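Local coordinates for protein alcohol dehydrogenase, zinc-containing (Thermotoga maritima, PDB 3IP1) that catalyses the NAD(+)-dependent, zinc-requiring oxidation of scyllo-inosose to 3-dehydro-scyllo-inosose, and thus probably serves in myo-inositol breakdown, at residues E195-A200 with V230-H235; V204-G209 with H347-R352; G222-L227 with T364-K369. One frame throughout, in Å; residues are numbered along the deposited sequence.

Contact 1: residues E195-A200 with V230-H235. With CD (cadmium ion), chain F.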
ATOM      1  N   GLU A 195      -4.579   8.257 -24.701  1.00 24.16           N
ATOM      2  CA  GLU A 195      -4.832   6.827 -24.571  1.00 24.53           C
ATOM      3  C   GLU A 195      -3.540   5.985 -24.495  1.00 23.97           C
ATOM      4  O   GLU A 195      -3.341   5.267 -23.514  1.00 24.71           O
ATOM      5  CB  GLU A 195      -5.807   6.341 -25.664  1.00 24.56           C
ATOM      6  CG  GLU A 195      -6.385   4.938 -25.458  1.00 26.01           C
ATOM      7  CD  GLU A 195      -5.538   3.822 -26.048  1.00 29.02           C
ATOM      8  OE1 GLU A 195      -4.606   4.089 -26.825  1.00 29.95           O
ATOM      9  OE2 GLU A 195      -5.808   2.642 -25.731  1.00 32.25           O
ATOM     10  N   PRO A 196      -2.656   6.062 -25.510  1.00 23.60           N
ATOM     11  CA  PRO A 196      -1.423   5.258 -25.349  1.00 23.31           C
ATOM     12  C   PRO A 196      -0.553   5.712 -24.158  1.00 23.61           C
ATOM     13  O   PRO A 196       0.166   4.894 -23.565  1.00 24.19           O
ATOM     14  CB  PRO A 196      -0.673   5.475 -26.676  1.00 22.98           C
ATOM     15  CG  PRO A 196      -1.267   6.740 -27.270  1.00 22.79           C
ATOM     16  CD  PRO A 196      -2.717   6.721 -26.835  1.00 23.58           C
ATOM     17  N   THR A 197      -0.601   6.996 -23.811  1.00 23.44           N
ATOM     18  CA  THR A 197       0.206   7.490 -22.693  1.00 23.60           C
ATOM     19  C   THR A 197      -0.349   6.911 -21.389  1.00 23.19           C
ATOM     20  O   THR A 197       0.416   6.586 -20.467  1.00 23.04           O
ATOM     21  CB  THR A 197       0.270   9.057 -22.652  1.00 24.15           C
ATOM     22  OG1 THR A 197       0.819   9.549 -23.894  1.00 24.74           O
ATOM     23  CG2 THR A 197       1.146   9.558 -21.469  1.00 23.43           C
ATOM     24  N   SER A 198      -1.678   6.742 -21.352  1.00 22.15           N
ATOM     25  CA  SER A 198      -2.380   6.190 -20.186  1.00 21.34           C
ATOM     26  C   SER A 198      -2.173   4.697 -20.032  1.00 21.42           C
ATOM     27  O   SER A 198      -2.221   4.180 -18.914  1.00 21.41           O
ATOM     28  CB  SER A 198      -3.886   6.507 -20.268  1.00 21.61           C
ATOM     29  OG  SER A 198      -4.100   7.912 -20.183  1.00 19.92           O
ATOM     30  N   VAL A 199      -1.967   3.996 -21.147  1.00 21.18           N
ATOM     31  CA  VAL A 199      -1.559   2.594 -21.093  1.00 20.93           C
ATOM     32  C   VAL A 199      -0.223   2.475 -20.335  1.00 21.63           C
ATOM     33  O   VAL A 199      -0.101   1.657 -19.419  1.00 21.88           O
ATOM     34  CB  VAL A 199      -1.434   1.970 -22.515  1.00 21.32           C
ATOM     35  CG1 VAL A 199      -0.710   0.619 -22.463  1.00 18.64           C
ATOM     36  CG2 VAL A 199      -2.828   1.819 -23.186  1.00 19.80           C
ATOM     37  N   ALA A 200       0.769   3.271 -20.738  1.00 21.18           N
ATOM     38  CA  ALA A 200       2.064   3.336 -20.064  1.00 22.26           C
ATOM     39  C   ALA A 200       1.892   3.758 -18.603  1.00 22.12           C
ATOM     40  O   ALA A 200       2.480   3.169 -17.695  1.00 22.46           O
ATOM     41  CB  ALA A 200       2.988   4.327 -20.781  1.00 21.64           C
ATOM     42  N   VAL A 230       9.036   6.544 -20.553  1.00 25.27           N
ATOM     43  CA  VAL A 230      10.254   7.337 -20.335  1.00 25.19           C
ATOM     44  C   VAL A 230       9.885   8.692 -19.783  1.00 25.35           C
ATOM     45  O   VAL A 230      10.423   9.119 -18.746  1.00 26.25           O
ATOM     46  CB  VAL A 230      11.089   7.527 -21.631  1.00 25.31           C
ATOM     47  CG1 VAL A 230      12.177   8.590 -21.430  1.00 24.61           C
ATOM     48  CG2 VAL A 230      11.731   6.215 -22.025  1.00 25.87           C
ATOM     49  N   ALA A 231       8.969   9.351 -20.485  1.00 24.87           N
ATOM     50  CA  ALA A 231       8.454  10.658 -20.102  1.00 25.31           C
ATOM     51  C   ALA A 231       7.830  10.628 -18.709  1.00 25.33           C
ATOM     52  O   ALA A 231       8.144  11.475 -17.867  1.00 25.99           O
ATOM     53  CB  ALA A 231       7.432  11.146 -21.144  1.00 24.08           C
ATOM     54  N   ILE A 232       6.945   9.658 -18.469  1.00 25.12           N
ATOM     55  CA  ILE A 232       6.214   9.603 -17.202  1.00 24.99           C
ATOM     56  C   ILE A 232       7.164   9.419 -16.020  1.00 25.45           C
ATOM     57  O   ILE A 232       7.044  10.104 -14.994  1.00 25.85           O
ATOM     58  CB  ILE A 232       5.162   8.471 -17.187  1.00 24.18           C
ATOM     59  CG1 ILE A 232       3.975   8.823 -18.115  1.00 23.73           C
ATOM     60  CG2 ILE A 232       4.669   8.242 -15.767  1.00 24.60           C
ATOM     61  CD1 ILE A 232       3.216   7.545 -18.649  1.00 22.74           C
ATOM     62  N   LEU A 233       8.099   8.489 -16.180  1.00 25.64           N
ATOM     63  CA  LEU A 233       8.998   8.104 -15.109  1.00 26.03           C
ATOM     64  C   LEU A 233      10.081   9.145 -14.846  1.00 26.33           C
ATOM     65  O   LEU A 233      10.508   9.296 -13.708  1.00 26.29           O
ATOM     66  CB  LEU A 233       9.579   6.720 -15.383  1.00 26.02           C
ATOM     67  CG  LEU A 233       8.509   5.630 -15.199  1.00 26.87           C
ATOM     68  CD1 LEU A 233       8.974   4.246 -15.737  1.00 26.38           C
ATOM     69  CD2 LEU A 233       8.076   5.553 -13.712  1.00 25.91           C
ATOM     70  N   LYS A 234      10.504   9.882 -15.883  1.00 26.20           N
ATOM     71  CA  LYS A 234      11.339  11.053 -15.647  1.00 26.53           C
ATOM     72  C   LYS A 234      10.565  12.120 -14.866  1.00 26.95           C
ATOM     73  O   LYS A 234      11.046  12.589 -13.845  1.00 27.85           O
ATOM     74  CB  LYS A 234      11.936  11.637 -16.933  1.00 26.20           C
ATOM     75  CG  LYS A 234      13.178  12.492 -16.704  1.00 24.58           C
ATOM     76  CD  LYS A 234      14.275  11.731 -15.947  1.00 25.72           C
ATOM     77  CE  LYS A 234      15.468  12.634 -15.584  1.00 27.58           C
ATOM     78  NZ  LYS A 234      16.567  11.863 -14.913  1.00 29.53           N
ATOM     79  N   HIS A 235       9.359  12.464 -15.320  1.00 27.39           N
ATOM     80  CA  HIS A 235       8.497  13.387 -14.579  1.00 27.78           C
ATOM     81  C   HIS A 235       8.208  12.908 -13.152  1.00 27.59           C
ATOM     82  O   HIS A 235       7.986  13.738 -12.265  1.00 27.68           O
ATOM     83  CB  HIS A 235       7.203  13.721 -15.348  1.00 28.06           C
ATOM     84  CG  HIS A 235       7.382  14.830 -16.345  1.00 29.64           C
ATOM     85  ND1 HIS A 235       7.954  14.631 -17.589  1.00 30.31           N
ATOM     86  CD2 HIS A 235       7.116  16.157 -16.265  1.00 29.65           C
ATOM     87  CE1 HIS A 235       8.012  15.781 -18.239  1.00 29.53           C
ATOM     88  NE2 HIS A 235       7.520  16.724 -17.454  1.00 32.47           N
TER
HETATM   89 CD    CD F 501      -3.833   2.241 -28.640  0.50 33.54          CD
HETATM   90  O   HOH W   1      -2.044   2.024 -27.120  1.00 41.83           O
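I232 meets T197 and A200 through a single methyl group, and the flat groups lie at the two far ends of this helix pair. At one end the imidazole of H235 turns its edge to a carbonyl of its own helix: A231 O lies in the ring plane and takes a bond from H235 ND1 at 3.2 Å, with an N-H...O angle of 148°. ND1 stands above the carbonyl plane, while H235 N comes to the same A231 O from the opposite face in the regular helical bond, so two donors grip one oxygen, and the ND1 bond holds the ring in its rotation. At the other end the carboxylate of E195 uses OE1 alone to bind the cadmium ion, at 2.7 Å; OE2 stands back at 3.5 Å from the metal. A water, H97 and E98 complete the site, where the native enzyme carries zinc.

Helix 224-235 is the first helix of the Rossmann fold, and helix 194-207, which carries the metal-binding E195 in its first turn, packs against it, placing the metal site next to the probable nucleotide-binding domain. Between them I232 does the reaching. Its CG1 lies opposite the carbonyl carbon (chi1 -71°) and the chain extends from there, carrying CD1 across to the other helix. CD1 lies against the backbone, 3.5 Å from T197 O, and also rests 3.9 Å from A200 CB. The T197 side chain adds its methyl, with CG2 4.0 Å from I232 CD1, and its OG1 is hydrogen-bonded to L193 O, just before the helix. Y201, V204 and I205 pack on I232 further along helix 194-207, and A228 packs on T197 and A200.

Contact 2: residues V204-G209 with H347-R352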
ATOM      1  N   VAL A 204       3.070   1.624 -15.335  1.00 23.00           N
ATOM      2  CA  VAL A 204       4.184   1.964 -14.430  1.00 23.82           C
ATOM      3  C   VAL A 204       3.823   2.589 -13.064  1.00 23.91           C
ATOM      4  O   VAL A 204       4.566   2.401 -12.080  1.00 24.20           O
ATOM      5  CB  VAL A 204       5.301   2.812 -15.114  1.00 23.11           C
ATOM      6  CG1 VAL A 204       5.876   2.054 -16.303  1.00 24.17           C
ATOM      7  CG2 VAL A 204       4.802   4.183 -15.544  1.00 23.81           C
ATOM      8  N   ILE A 205       2.708   3.322 -13.019  1.00 23.21           N
ATOM      9  CA  ILE A 205       2.284   4.034 -11.808  1.00 22.62           C
ATOM     10  C   ILE A 205       1.272   3.188 -11.044  1.00 22.99           C
ATOM     11  O   ILE A 205       1.476   2.903  -9.860  1.00 22.96           O
ATOM     12  CB  ILE A 205       1.668   5.438 -12.136  1.00 22.07           C
ATOM     13  CG1 ILE A 205       2.667   6.333 -12.875  1.00 20.70           C
ATOM     14  CG2 ILE A 205       1.135   6.140 -10.854  1.00 22.26           C
ATOM     15  CD1 ILE A 205       4.032   6.440 -12.245  1.00 21.05           C
ATOM     16  N   VAL A 206       0.197   2.782 -11.727  1.00 22.40           N
ATOM     17  CA  VAL A 206      -0.885   2.031 -11.094  1.00 22.96           C
ATOM     18  C   VAL A 206      -0.543   0.557 -10.810  1.00 23.59           C
ATOM     19  O   VAL A 206      -0.628   0.120  -9.669  1.00 23.42           O
ATOM     20  CB  VAL A 206      -2.203   2.104 -11.912  1.00 22.83           C
ATOM     21  CG1 VAL A 206      -3.353   1.417 -11.144  1.00 23.58           C
ATOM     22  CG2 VAL A 206      -2.564   3.579 -12.226  1.00 24.12           C
ATOM     23  N   ARG A 207      -0.214  -0.215 -11.850  1.00 23.52           N
ATOM     24  CA  ARG A 207       0.157  -1.622 -11.688  1.00 24.31           C
ATOM     25  C   ARG A 207       1.566  -1.807 -11.135  1.00 25.17           C
ATOM     26  O   ARG A 207       1.779  -2.602 -10.231  1.00 25.50           O
ATOM     27  CB  ARG A 207       0.033  -2.367 -13.033  1.00 24.03           C
ATOM     28  CG  ARG A 207      -1.403  -2.538 -13.508  1.00 23.78           C
ATOM     29  CD  ARG A 207      -2.200  -3.366 -12.506  1.00 25.19           C
ATOM     30  NE  ARG A 207      -1.831  -4.780 -12.604  1.00 23.85           N
ATOM     31  CZ  ARG A 207      -1.667  -5.598 -11.574  1.00 22.86           C
ATOM     32  NH1 ARG A 207      -1.829  -5.168 -10.334  1.00 24.55           N
ATOM     33  NH2 ARG A 207      -1.357  -6.865 -11.793  1.00 24.87           N
ATOM     34  N   GLY A 208       2.530  -1.091 -11.712  1.00 25.77           N
ATOM     35  CA  GLY A 208       3.923  -1.179 -11.307  1.00 26.49           C
ATOM     36  C   GLY A 208       4.178  -0.650  -9.919  1.00 27.04           C
ATOM     37  O   GLY A 208       5.188  -0.996  -9.299  1.00 27.69           O
ATOM     38  N   GLY A 209       3.268   0.190  -9.430  1.00 27.24           N
ATOM     39  CA  GLY A 209       3.393   0.775  -8.098  1.00 26.62           C
ATOM     40  C   GLY A 209       4.120   2.110  -8.097  1.00 27.29           C
ATOM     41  O   GLY A 209       4.274   2.731  -7.038  1.00 27.18           O
ATOM     42  N   HIS A 347      -9.007   4.662 -12.039  1.00 25.49           N
ATOM     43  CA  HIS A 347      -7.901   5.163 -11.175  1.00 25.41           C
ATOM     44  C   HIS A 347      -7.545   6.630 -11.376  1.00 24.78           C
ATOM     45  O   HIS A 347      -6.632   7.126 -10.746  1.00 25.65           O
ATOM     46  CB  HIS A 347      -6.639   4.276 -11.338  1.00 25.43           C
ATOM     47  CG  HIS A 347      -6.932   2.811 -11.219  1.00 26.68           C
ATOM     48  ND1 HIS A 347      -7.179   2.200 -10.007  1.00 26.23           N
ATOM     49  CD2 HIS A 347      -7.096   1.855 -12.165  1.00 27.23           C
ATOM     50  CE1 HIS A 347      -7.449   0.921 -10.207  1.00 29.14           C
ATOM     51  NE2 HIS A 347      -7.403   0.684 -11.508  1.00 28.66           N
ATOM     52  N   GLY A 348      -8.264   7.310 -12.263  1.00 24.33           N
ATOM     53  CA  GLY A 348      -8.001   8.702 -12.581  1.00 23.73           C
ATOM     54  C   GLY A 348      -6.727   8.837 -13.390  1.00 23.03           C
ATOM     55  O   GLY A 348      -6.031   9.842 -13.301  1.00 22.33           O
ATOM     56  N   THR A 349      -6.425   7.812 -14.174  1.00 22.23           N
ATOM     57  CA  THR A 349      -5.234   7.844 -15.011  1.00 22.60           C
ATOM     58  C   THR A 349      -5.354   8.875 -16.125  1.00 22.31           C
ATOM     59  O   THR A 349      -4.469   9.726 -16.266  1.00 21.75           O
ATOM     60  CB  THR A 349      -4.914   6.449 -15.554  1.00 22.64           C
ATOM     61  OG1 THR A 349      -4.473   5.626 -14.460  1.00 22.74           O
ATOM     62  CG2 THR A 349      -3.845   6.496 -16.653  1.00 23.00           C
ATOM     63  N   PHE A 350      -6.447   8.812 -16.895  1.00 22.59           N
ATOM     64  CA  PHE A 350      -6.686   9.785 -17.974  1.00 22.94           C
ATOM     65  C   PHE A 350      -6.524  11.225 -17.510  1.00 23.18           C
ATOM     66  O   PHE A 350      -5.760  11.950 -18.114  1.00 24.17           O
ATOM     67  CB  PHE A 350      -8.062   9.595 -18.661  1.00 22.77           C
ATOM     68  CG  PHE A 350      -7.995   8.926 -20.020  1.00 22.43           C
ATOM     69  CD1 PHE A 350      -7.380   7.675 -20.179  1.00 23.18           C
ATOM     70  CD2 PHE A 350      -8.571   9.530 -21.135  1.00 21.30           C
ATOM     71  CE1 PHE A 350      -7.336   7.038 -21.421  1.00 20.02           C
ATOM     72  CE2 PHE A 350      -8.528   8.906 -22.401  1.00 22.16           C
ATOM     73  CZ  PHE A 350      -7.908   7.663 -22.544  1.00 21.00           C
ATOM     74  N   PRO A 351      -7.228  11.649 -16.435  1.00 23.46           N
ATOM     75  CA  PRO A 351      -7.122  13.081 -16.145  1.00 23.61           C
ATOM     76  C   PRO A 351      -5.763  13.482 -15.606  1.00 24.05           C
ATOM     77  O   PRO A 351      -5.325  14.605 -15.831  1.00 24.27           O
ATOM     78  CB  PRO A 351      -8.238  13.332 -15.120  1.00 23.74           C
ATOM     79  CG  PRO A 351      -8.574  11.990 -14.547  1.00 23.36           C
ATOM     80  CD  PRO A 351      -8.302  11.004 -15.648  1.00 23.17           C
ATOM     81  N   ARG A 352      -5.075  12.572 -14.929  1.00 23.90           N
ATOM     82  CA  ARG A 352      -3.733  12.905 -14.485  1.00 23.81           C
ATOM     83  C   ARG A 352      -2.769  12.972 -15.667  1.00 23.48           C
ATOM     84  O   ARG A 352      -1.864  13.800 -15.669  1.00 22.99           O
ATOM     85  CB  ARG A 352      -3.206  11.904 -13.442  1.00 24.06           C
ATOM     86  CG  ARG A 352      -3.743  12.092 -12.022  1.00 25.48           C
ATOM     87  CD  ARG A 352      -3.151  11.005 -11.119  1.00 28.30           C
ATOM     88  NE  ARG A 352      -3.669  11.006  -9.751  1.00 28.14           N
ATOM     89  CZ  ARG A 352      -4.633  10.203  -9.307  1.00 29.30           C
ATOM     90  NH1 ARG A 352      -5.233   9.330 -10.120  1.00 30.63           N
ATOM     91  NH2 ARG A 352      -5.010  10.278  -8.043  1.00 28.25           N
TER
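V206 faces H347 and T349 with one methyl for each. The aromatic part is a CH-pi contact: V206 CG1 sits over the centre of the H347 imidazole, 3.9 Å from the ring centroid and only 11° off its normal. All of the ring atoms near it are met from the one face, CG being closest at 3.8 Å from V206 CG1. The valine is set for this by its first torsion, which puts CG1 opposite the backbone N (chi1 -174°) and leaves CG2 for the second partner.

The other contact is van der Waals, V206 CG2 lying 3.6 Å from T349 OG1 at the first turn of helix 349-358. An alanine in place of H347 would remove the imidazole, and V206 CG1 would probably lose the flat surface it rests on, with a gap opened beside R212 and R335 of neighbouring subunits, which pack on both residues.

Polar bonds stay within 347-352 or leave for other parts of the assembly. R352 NH1 makes weak bonds back to two carbonyls, H347 O at 2.7 Å and G348 O at 3.3 Å, tying its guanidinium to the loop before the helix. G348, the N-cap residue, has positive phi, and a CB on it would clash with R352 NH1. R352 NE forms a salt bridge with D215 of the second subunit, while R207 NE bonds G340 O and its NH2 bonds Q337 OE1 of the third subunit.

The end of helix 194-207 and the start of helix 349-358 are thus held to each other by dispersion and by shape, whereas the arginines beside them split their directional bonds between this chain (R207 NE, R352 NH1) and neighbouring subunits (R207 NH2, R352 NE).

Contact 3: residues G222-L227 with T364-K369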
ATOM      1  N   GLY A 222      11.115   0.767 -27.273  1.00 29.98           N
ATOM      2  CA  GLY A 222      10.868   2.194 -27.511  1.00 29.72           C
ATOM      3  C   GLY A 222       9.754   2.541 -28.504  1.00 29.76           C
ATOM      4  O   GLY A 222       9.831   3.558 -29.210  1.00 29.39           O
ATOM      5  N   GLY A 223       8.720   1.704 -28.569  1.00 28.85           N
ATOM      6  CA  GLY A 223       7.480   2.084 -29.245  1.00 29.05           C
ATOM      7  C   GLY A 223       6.759   3.148 -28.417  1.00 29.06           C
ATOM      8  O   GLY A 223       7.253   3.553 -27.359  1.00 29.17           O
ATOM      9  N   PRO A 224       5.589   3.616 -28.877  1.00 28.77           N
ATOM     10  CA  PRO A 224       4.927   4.701 -28.144  1.00 28.35           C
ATOM     11  C   PRO A 224       4.677   4.403 -26.651  1.00 28.08           C
ATOM     12  O   PRO A 224       4.828   5.309 -25.810  1.00 27.39           O
ATOM     13  CB  PRO A 224       3.620   4.889 -28.910  1.00 29.00           C
ATOM     14  CG  PRO A 224       3.992   4.505 -30.333  1.00 28.62           C
ATOM     15  CD  PRO A 224       4.877   3.289 -30.132  1.00 29.05           C
ATOM     16  N   ILE A 225       4.347   3.160 -26.311  1.00 27.69           N
ATOM     17  CA  ILE A 225       4.182   2.839 -24.891  1.00 28.38           C
ATOM     18  C   ILE A 225       5.470   2.996 -24.082  1.00 27.56           C
ATOM     19  O   ILE A 225       5.482   3.684 -23.053  1.00 26.91           O
ATOM     20  CB  ILE A 225       3.522   1.467 -24.649  1.00 28.61           C
ATOM     21  CG1 ILE A 225       2.059   1.523 -25.112  1.00 29.99           C
ATOM     22  CG2 ILE A 225       3.621   1.087 -23.144  1.00 29.11           C
ATOM     23  CD1 ILE A 225       1.467   0.144 -25.400  1.00 31.27           C
ATOM     24  N   GLY A 226       6.555   2.392 -24.557  1.00 27.60           N
ATOM     25  CA  GLY A 226       7.878   2.588 -23.925  1.00 26.89           C
ATOM     26  C   GLY A 226       8.300   4.057 -23.878  1.00 26.66           C
ATOM     27  O   GLY A 226       8.854   4.518 -22.891  1.00 26.70           O
ATOM     28  N   LEU A 227       8.013   4.803 -24.941  1.00 26.11           N
ATOM     29  CA  LEU A 227       8.337   6.225 -24.983  1.00 25.74           C
ATOM     30  C   LEU A 227       7.540   7.074 -23.971  1.00 25.33           C
ATOM     31  O   LEU A 227       8.082   8.000 -23.388  1.00 24.96           O
ATOM     32  CB  LEU A 227       8.164   6.765 -26.405  1.00 25.83           C
ATOM     33  CG  LEU A 227       9.227   6.291 -27.408  1.00 27.36           C
ATOM     34  CD1 LEU A 227       9.005   6.891 -28.814  1.00 28.32           C
ATOM     35  CD2 LEU A 227      10.640   6.601 -26.903  1.00 26.45           C
ATOM     36  N   THR A 364       3.751  14.986 -28.082  1.00 29.39           N
ATOM     37  CA  THR A 364       3.592  15.219 -29.531  1.00 29.68           C
ATOM     38  C   THR A 364       4.914  15.058 -30.280  1.00 30.28           C
ATOM     39  O   THR A 364       4.914  14.850 -31.496  1.00 30.72           O
ATOM     40  CB  THR A 364       2.945  16.600 -29.885  1.00 29.49           C
ATOM     41  OG1 THR A 364       3.835  17.675 -29.538  1.00 28.35           O
ATOM     42  CG2 THR A 364       1.610  16.775 -29.171  1.00 29.86           C
ATOM     43  N   LYS A 365       6.025  15.081 -29.541  1.00 30.14           N
ATOM     44  CA  LYS A 365       7.344  14.850 -30.116  1.00 30.79           C
ATOM     45  C   LYS A 365       7.444  13.511 -30.850  1.00 30.22           C
ATOM     46  O   LYS A 365       8.310  13.337 -31.700  1.00 30.36           O
ATOM     47  CB  LYS A 365       8.438  14.918 -29.040  1.00 31.03           C
ATOM     48  CG  LYS A 365       8.544  16.257 -28.302  1.00 34.36           C
ATOM     49  CD  LYS A 365       9.815  16.281 -27.467  1.00 38.75           C
ATOM     50  CE  LYS A 365      10.145  17.681 -26.980  1.00 42.31           C
ATOM     51  NZ  LYS A 365       9.511  17.970 -25.660  1.00 45.93           N
ATOM     52  N   ILE A 366       6.574  12.564 -30.516  1.00 29.49           N
ATOM     53  CA  ILE A 366       6.663  11.235 -31.108  1.00 28.75           C
ATOM     54  C   ILE A 366       5.889  11.079 -32.421  1.00 28.94           C
ATOM     55  O   ILE A 366       6.035  10.062 -33.111  1.00 28.79           O
ATOM     56  CB  ILE A 366       6.276  10.105 -30.109  1.00 29.00           C
ATOM     57  CG1 ILE A 366       4.752   9.987 -29.969  1.00 29.18           C
ATOM     58  CG2 ILE A 366       7.029  10.294 -28.762  1.00 26.99           C
ATOM     59  CD1 ILE A 366       4.289   8.650 -29.391  1.00 30.98           C
ATOM     60  N   ILE A 367       5.077  12.071 -32.767  1.00 28.53           N
ATOM     61  CA  ILE A 367       4.322  12.014 -34.009  1.00 29.08           C
ATOM     62  C   ILE A 367       5.284  12.216 -35.180  1.00 29.86           C
ATOM     63  O   ILE A 367       5.881  13.273 -35.318  1.00 30.24           O
ATOM     64  CB  ILE A 367       3.141  13.024 -34.032  1.00 28.56           C
ATOM     65  CG1 ILE A 367       2.145  12.698 -32.902  1.00 27.58           C
ATOM     66  CG2 ILE A 367       2.428  13.010 -35.400  1.00 29.16           C
ATOM     67  CD1 ILE A 367       1.112  13.785 -32.628  1.00 24.95           C
ATOM     68  N   SER A 368       5.443  11.180 -35.997  1.00 30.70           N
ATOM     69  CA  SER A 368       6.333  11.242 -37.153  1.00 32.48           C
ATOM     70  C   SER A 368       5.691  11.985 -38.319  1.00 33.03           C
ATOM     71  O   SER A 368       6.381  12.685 -39.054  1.00 32.84           O
ATOM     72  CB  SER A 368       6.762   9.845 -37.594  1.00 32.23           C
ATOM     73  OG  SER A 368       7.177   9.096 -36.462  1.00 33.93           O
ATOM     74  N   LYS A 369       4.375  11.856 -38.458  1.00 33.46           N
ATOM     75  CA  LYS A 369       3.671  12.398 -39.612  1.00 34.83           C
ATOM     76  C   LYS A 369       2.164  12.490 -39.341  1.00 34.71           C
ATOM     77  O   LYS A 369       1.586  11.614 -38.688  1.00 34.53           O
ATOM     78  CB  LYS A 369       3.931  11.478 -40.808  1.00 35.40           C
ATOM     79  CG  LYS A 369       3.331  11.913 -42.110  1.00 38.87           C
ATOM     80  CD  LYS A 369       3.528  10.813 -43.131  1.00 44.29           C
ATOM     81  CE  LYS A 369       4.481  11.248 -44.224  1.00 46.09           C
ATOM     82  NZ  LYS A 369       3.674  11.664 -45.405  1.00 49.56           N
TER
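Helix 224-235 follows a glycine-rich turn consistent with the GxGxxG motif of a nucleotide-binding Rossmann fold, and its first turn presents P224 and L227 to I366 in the loop that follows helix 349-358. I366 divides its two arms between them. CD1, at the end of the longer arm, touches the ring of the proline, 3.9 Å from P224 CB, while the shorter branch goes to the leucine, I366 CG2 lying 3.9 Å from L227 CD1. With CG1 in the crowded position between backbone N and carbonyl carbon (chi1 79°), CG2 is placed opposite the carbonyl carbon, and the two branches diverge, CD1 to P224 and CG2 to L227. The L227 and I366 side chains lie alongside one another, running in opposing directions.

Backbone bonds hold each side in shape. L227 N donates to O of G223, the N-cap residue, at 2.8 Å, closing the first helical turn, and I367 N reaches T364 O at 3.1 Å in the 3-10 turn. L257 of helix 248-257 packs on both L227 and I366, and L193 also lies on I366. I225, which probably binds NAD(+), takes no part, its CB directed away from this loop.

Every side-chain atom that touches across the contact is carbon, so the loop is fitted to the helix start by hydrophobic packing, which imposes no fixed bonding direction.

Contacts 1 and 2 share helix 194-207 and their centres lie 9 Å apart; they touch where S198 CB meets T349 CG2 at 3.6 Å and where L233 CD1 meets V204 CG1 at 3.8 Å. Contacts 1 and 3 share helix 224-235, with centres 11 Å apart, and A200 CB comes within 3.4 Å of I225 O. Contacts 2 and 3 do not touch, their nearest atoms being about 7 Å apart. Only contact 1 includes a metal ligand, E195; the others lie near, the P224 side chain of contact 3 about 8 Å from the cadmium ion and the T349 side chain of contact 2 about 9 Å from that of E195.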